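Local coordinates for protein phosphoacetylglucosamine mutase (Aspergillus lentulus, PDB 5OAW) that interconverts the 6-phosphate and 1-phosphate of N-acetylglucosamine, a magnesium-dependent phosphomutase step on the way to UDP-N-acetylglucosamine, at residues V335-A340 / T359-K364. Numbering follows the deposited sequence.
With 16G (2-acetamido-2-deoxy-6-O-phosphono-alpha-D-glucopyranose), chain D.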
loop_
_atom_site.group_PDB
_atom_site.type_symbol
_atom_site.label_atom_id
_atom_site.label_comp_id
_atom_site.label_asym_id
_atom_site.label_seq_id
_atom_site.Cartn_x
_atom_site.Cartn_y
_atom_site.Cartn_z
ATOM N N VAL A 335 -12.801 5.975 -0.590
ATOM C CA VAL A 335 -11.953 6.810 0.223
ATOM C C VAL A 335 -10.798 7.282 -0.676
ATOM O O VAL A 335 -10.108 6.454 -1.304
ATOM C CB VAL A 335 -11.480 6.015 1.455
ATOM C CG1 VAL A 335 -10.339 6.697 2.162
ATOM C CG2 VAL A 335 -12.624 5.796 2.434
ATOM N N GLN A 336 -10.627 8.612 -0.750
ATOM C CA GLN A 336 -9.661 9.276 -1.637
ATOM C C GLN A 336 -8.783 10.265 -0.872
ATOM O O GLN A 336 -9.068 10.620 0.269
ATOM C CB GLN A 336 -10.384 10.027 -2.767
ATOM C CG GLN A 336 -11.258 9.167 -3.682
ATOM C CD GLN A 336 -11.871 9.950 -4.841
ATOM O OE1 GLN A 336 -11.540 9.713 -6.010
ATOM N NE2 GLN A 336 -12.758 10.891 -4.527
ATOM N N THR A 337 -7.688 10.681 -1.492
ATOM C CA THR A 337 -6.962 11.848 -1.025
ATOM C C THR A 337 -7.286 13.000 -1.979
ATOM O O THR A 337 -7.986 12.819 -2.979
ATOM C CB THR A 337 -5.434 11.631 -0.975
ATOM O OG1 THR A 337 -4.921 11.501 -2.306
ATOM C CG2 THR A 337 -5.075 10.398 -0.155
ATOM N N ALA A 338 -6.752 14.177 -1.669
ATOM C CA ALA A 338 -6.924 15.377 -2.487
ATOM C C ALA A 338 -6.341 15.288 -3.915
ATOM O O ALA A 338 -6.821 15.964 -4.829
ATOM C CB ALA A 338 -6.323 16.552 -1.742
ATOM N N TYR A 339 -5.315 14.454 -4.090
ATOM C CA TYR A 339 -4.657 14.231 -5.393
ATOM C C TYR A 339 -5.491 13.479 -6.421
ATOM O O TYR A 339 -5.172 13.510 -7.618
ATOM C CB TYR A 339 -3.339 13.509 -5.196
ATOM C CG TYR A 339 -2.334 14.312 -4.431
ATOM C CD1 TYR A 339 -2.161 14.118 -3.046
ATOM C CD2 TYR A 339 -1.570 15.309 -5.072
ATOM C CE1 TYR A 339 -1.230 14.872 -2.328
ATOM C CE2 TYR A 339 -0.639 16.068 -4.364
ATOM C CZ TYR A 339 -0.471 15.850 -2.998
ATOM O OH TYR A 339 0.452 16.591 -2.297
ATOM N N ALA A 340 -6.544 12.801 -5.956
ATOM C CA ALA A 340 -7.479 12.102 -6.822
ATOM C C ALA A 340 -8.060 13.091 -7.817
ATOM O O ALA A 340 -8.534 14.173 -7.430
ATOM C CB ALA A 340 -8.588 11.477 -5.994
ATOM N N THR A 359 -9.549 12.171 2.692
ATOM C CA THR A 359 -8.800 12.055 3.945
ATOM C C THR A 359 -7.405 12.552 3.692
ATOM O O THR A 359 -7.014 12.701 2.538
ATOM C CB THR A 359 -8.706 10.588 4.467
ATOM O OG1 THR A 359 -7.502 9.976 3.994
ATOM C CG2 THR A 359 -9.858 9.750 3.996
ATOM N N ASN A 360 -6.651 12.777 4.773
ATOM C CA ASN A 360 -5.212 13.014 4.708
ATOM C C ASN A 360 -4.486 11.993 3.843
ATOM O O ASN A 360 -4.902 10.847 3.733
ATOM C CB ASN A 360 -4.611 12.959 6.108
ATOM C CG ASN A 360 -4.613 14.298 6.800
ATOM O OD1 ASN A 360 -5.554 15.094 6.679
ATOM N ND2 ASN A 360 -3.539 14.564 7.535
ATOM N N THR A 361 -3.407 12.435 3.218
ATOM C CA THR A 361 -2.453 11.547 2.586
ATOM C C THR A 361 -1.863 10.621 3.670
ATOM O O THR A 361 -1.696 11.037 4.835
ATOM C CB THR A 361 -1.388 12.400 1.853
ATOM O OG1 THR A 361 -1.715 12.479 0.457
ATOM C CG2 THR A 361 0.017 11.854 2.015
ATOM N N GLY A 362 -1.570 9.375 3.294
ATOM C CA GLY A 362 -0.962 8.408 4.225
ATOM C C GLY A 362 -1.884 7.224 4.415
ATOM O O GLY A 362 -3.048 7.394 4.795
ATOM N N VAL A 363 -1.365 6.024 4.146
ATOM C CA VAL A 363 -2.190 4.807 4.093
ATOM C C VAL A 363 -2.997 4.560 5.367
ATOM O O VAL A 363 -4.151 4.122 5.285
ATOM C CB VAL A 363 -1.408 3.532 3.678
ATOM C CG1 VAL A 363 -0.610 3.749 2.390
ATOM C CG2 VAL A 363 -0.488 3.068 4.775
ATOM N N LYS A 364 -2.402 4.892 6.516
ATOM C CA LYS A 364 -3.087 4.832 7.810
ATOM C C LYS A 364 -4.420 5.549 7.793
ATOM O O LYS A 364 -5.437 4.964 8.171
ATOM C CB LYS A 364 -2.230 5.428 8.915
ATOM C CG LYS A 364 -1.850 4.432 9.971
ATOM C CD LYS A 364 -0.536 3.738 9.651
ATOM C CE LYS A 364 -0.312 2.620 10.648
ATOM N NZ LYS A 364 -0.548 3.056 12.056
HETATM C C1 16G D . 4.069 7.773 2.219
HETATM C C2 16G D . 2.704 7.078 2.452
HETATM C C3 16G D . 1.756 7.236 1.263
HETATM C C4 16G D . 1.689 8.694 0.787
HETATM C C5 16G D . 3.077 9.290 0.545
HETATM C C6 16G D . 2.908 10.767 0.339
HETATM C C7 16G D . 2.462 5.059 3.847
HETATM C C8 16G D . 2.872 3.582 3.998
HETATM N N2 16G D . 2.940 5.656 2.753
HETATM O O1 16G D . 4.871 7.024 1.302
HETATM O O3 16G D . 0.437 6.865 1.658
HETATM O O4 16G D . 0.947 8.736 -0.405
HETATM O O5 16G D . 3.959 9.141 1.707
HETATM O O6 16G D . 4.173 11.364 0.223
HETATM O O7 16G D . 1.711 5.614 4.660
HETATM P P 16G D . 4.332 12.905 0.481
HETATM O O1P 16G D . 5.846 13.194 0.156
HETATM O O2P 16G D . 3.450 13.613 -0.699
HETATM O O3P 16G D . 3.970 13.358 1.863
HETATM O O HOH W 1 -2.259 10.359 -2.089
HETATM O O HOH W 2 -5.844 14.550 0.859
#
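Thr359 N donates to Gln336 O at 2.9 Å, almost in line with the carbonyl (C=O...N 164°), and this bond continues the parallel pairing of strand 332-336 with strand 356-358. Farther along, the two segments are bridged by water: one molecule accepts from Ala338 N and donates to Thr359 O, while a second sits 2.9 Å from Thr337 OG1 and makes a weaker, 3.4 Å contact with Thr361 OG1.

Side-chain packing accompanies these links. The methyl CG2 of Thr359 meets Val335 CG1 at 3.6 Å, the two side chains crossing nearly at right angles. Thr337 turns CG2 anti to its carbonyl carbon, with OG1 at chi1 68°, so that the methyl packs on the backbone of Asn360 and Thr361 while the hydroxyl reaches water. Thr361 OG1 lies at the edge of the Tyr339 ring, 3.7 Å from CE1. The phenol OH is hydrogen-bonded to NH1 of Arg505, itself a ligand-pocket residue.

On the sugar side, Thr361 CG2 touches C6 of the bound GlcNAc-6-phosphate, and Val363 N, just after N-cap Gly362, donates to acetamido O7 at 3.1 Å. The contact therefore joins strand 332-336 to the loop entering helix 363-370, whose first turn probably contributes to N-acetyl recognition.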